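Local coordinates for hypothetical protein PH1948 (Pyrococcus horikoshii, PDB 1WY7) that is a putative RNA methyltransferase that binds S-adenosyl-L-homocysteine and probably transfers methyl groups from S-adenosylmethionine, at residues 6-11 with 38-43. Sequence-based numbering, arbitrary orientation.
Sequences KELAIA and LLWLAY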
loop_
_atom_site.group_PDB
_atom_site.type_symbol
_atom_site.label_atom_id
_atom_site.label_comp_id
_atom_site.label_asym_id
_atom_site.label_seq_id
_atom_site.Cartn_x
_atom_site.Cartn_y
_atom_site.Cartn_z
ATOM N N LYS A 6 9.606 15.419 -1.438
ATOM C CA LYS A 6 9.880 15.144 -2.841
ATOM C C LYS A 6 11.157 14.310 -2.966
ATOM O O LYS A 6 11.352 13.618 -3.966
ATOM C CB LYS A 6 10.021 16.447 -3.637
ATOM C CG LYS A 6 10.415 16.215 -5.093
ATOM C CD LYS A 6 10.398 17.487 -5.933
ATOM C CE LYS A 6 8.973 17.932 -6.269
ATOM N NZ LYS A 6 8.947 19.123 -7.181
ATOM N N GLU A 7 12.026 14.378 -1.957
ATOM C CA GLU A 7 13.260 13.590 -1.968
ATOM C C GLU A 7 12.897 12.110 -1.892
ATOM O O GLU A 7 13.474 11.272 -2.588
ATOM C CB GLU A 7 14.155 13.939 -0.773
ATOM C CG GLU A 7 15.071 15.129 -0.998
ATOM C CD GLU A 7 14.857 16.229 0.024
ATOM O OE1 GLU A 7 13.685 16.622 0.232
ATOM O OE2 GLU A 7 15.856 16.707 0.609
ATOM N N LEU A 8 11.929 11.801 -1.032
ATOM C CA LEU A 8 11.476 10.433 -0.850
ATOM C C LEU A 8 10.851 9.923 -2.151
ATOM O O LEU A 8 11.133 8.805 -2.595
ATOM C CB LEU A 8 10.466 10.368 0.306
ATOM C CG LEU A 8 9.826 9.015 0.657
ATOM C CD1 LEU A 8 10.893 7.967 0.910
ATOM C CD2 LEU A 8 8.966 9.186 1.894
ATOM N N ALA A 9 10.018 10.757 -2.766
ATOM C CA ALA A 9 9.361 10.389 -4.015
ATOM C C ALA A 9 10.404 10.059 -5.073
ATOM O O ALA A 9 10.270 9.077 -5.805
ATOM C CB ALA A 9 8.461 11.525 -4.492
ATOM N N ILE A 10 11.443 10.887 -5.143
ATOM C CA ILE A 10 12.529 10.701 -6.106
ATOM C C ILE A 10 13.238 9.374 -5.866
ATOM O O ILE A 10 13.485 8.594 -6.791
ATOM C CB ILE A 10 13.567 11.854 -5.978
ATOM C CG1 ILE A 10 12.961 13.157 -6.506
ATOM C CG2 ILE A 10 14.852 11.509 -6.725
ATOM C CD1 ILE A 10 13.869 14.378 -6.321
ATOM N N ALA A 11 13.582 9.129 -4.613
ATOM C CA ALA A 11 14.265 7.897 -4.261
ATOM C C ALA A 11 13.385 6.671 -4.540
ATOM O O ALA A 11 13.884 5.629 -4.988
ATOM C CB ALA A 11 14.678 7.929 -2.796
ATOM N N LEU A 38 1.454 9.112 1.247
ATOM C CA LEU A 38 0.951 8.154 2.216
ATOM C C LEU A 38 1.961 7.920 3.331
ATOM O O LEU A 38 1.602 7.967 4.505
ATOM C CB LEU A 38 0.595 6.826 1.515
ATOM C CG LEU A 38 0.097 5.658 2.385
ATOM C CD1 LEU A 38 -0.613 4.614 1.516
ATOM C CD2 LEU A 38 1.277 5.028 3.136
ATOM N N LEU A 39 3.218 7.674 2.953
ATOM C CA LEU A 39 4.285 7.400 3.914
ATOM C C LEU A 39 4.643 8.579 4.812
ATOM O O LEU A 39 4.860 8.408 6.010
ATOM C CB LEU A 39 5.538 6.918 3.176
ATOM C CG LEU A 39 5.468 5.509 2.579
ATOM C CD1 LEU A 39 6.585 5.317 1.577
ATOM C CD2 LEU A 39 5.568 4.482 3.694
ATOM N N TRP A 40 4.713 9.773 4.236
ATOM C CA TRP A 40 5.050 10.942 5.031
ATOM C C TRP A 40 3.957 11.190 6.052
ATOM O O TRP A 40 4.237 11.495 7.201
ATOM C CB TRP A 40 5.220 12.175 4.152
ATOM C CG TRP A 40 6.021 13.193 4.857
ATOM C CD1 TRP A 40 5.565 14.325 5.472
ATOM C CD2 TRP A 40 7.427 13.126 5.121
ATOM N NE1 TRP A 40 6.603 14.965 6.110
ATOM C CE2 TRP A 40 7.757 14.251 5.911
ATOM C CE3 TRP A 40 8.439 12.221 4.770
ATOM C CZ2 TRP A 40 9.058 14.495 6.357
ATOM C CZ3 TRP A 40 9.733 12.459 5.210
ATOM C CH2 TRP A 40 10.031 13.591 5.998
ATOM N N LEU A 41 2.703 11.045 5.623
ATOM C CA LEU A 41 1.572 11.231 6.523
ATOM C C LEU A 41 1.688 10.256 7.690
ATOM O O LEU A 41 1.598 10.650 8.859
ATOM C CB LEU A 41 0.255 10.983 5.785
ATOM C CG LEU A 41 -0.983 10.894 6.686
ATOM C CD1 LEU A 41 -1.178 12.216 7.410
ATOM C CD2 LEU A 41 -2.211 10.560 5.848
ATOM N N ALA A 42 1.890 8.980 7.372
ATOM C CA ALA A 42 2.017 7.958 8.407
ATOM C C ALA A 42 3.206 8.256 9.297
ATOM O O ALA A 42 3.127 8.131 10.515
ATOM C CB ALA A 42 2.179 6.576 7.772
ATOM N N TYR A 43 4.323 8.634 8.688
ATOM C CA TYR A 43 5.523 8.931 9.463
ATOM C C TYR A 43 5.289 10.113 10.399
ATOM O O TYR A 43 5.607 10.045 11.584
ATOM C CB TYR A 43 6.703 9.204 8.528
ATOM C CG TYR A 43 7.947 9.689 9.233
ATOM C CD1 TYR A 43 8.208 11.053 9.366
ATOM C CD2 TYR A 43 8.855 8.786 9.784
ATOM C CE1 TYR A 43 9.343 11.508 10.031
ATOM C CE2 TYR A 43 9.992 9.225 10.455
ATOM C CZ TYR A 43 10.232 10.587 10.574
ATOM O OH TYR A 43 11.348 11.035 11.241
#
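The N-terminal helix 6-13 of this methyltransferase fold meets helix 32-44, which precedes the first strand of the central sheet, through a single side chain, Leu8, which touches Leu39 and Trp40. Its CG lies anti to the backbone N (chi1 179°), which carries the branched end away from its own helix toward helix 32-44. One methyl, CD2, makes both contacts. It stands 4.3 Å from CB of Leu39, so it meets that side chain at its root. The same methyl lies 4.2 Å from CE3 of Trp40, on the benzo half of the indole, and comes in at the edge of the ring, near its plane, not over a face. Trp40 has its CG near anti to its own N (chi1 -159°), which extends the benzo edge of the indole toward helix 6-13. The two backbones stay well apart, with the CA atoms of Leu8 and Trp40 8.7 Å from each other, and the contact is apolar and light, burying 109 Å². Leu8 also rests on Ser36, one turn earlier on helix 32-44, while Leu38 and Leu41 pack against Tyr145 of strand 143-149. Leu39 sits about 6 Å, side chain to side chain, from Val62, a residue that binds S-adenosyl-L-homocysteine. This is a small, buried helix-on-helix contact, in which the N-terminal helix packs on a sheet-flanking helix of the Rossmann-like, class I methyltransferase fold.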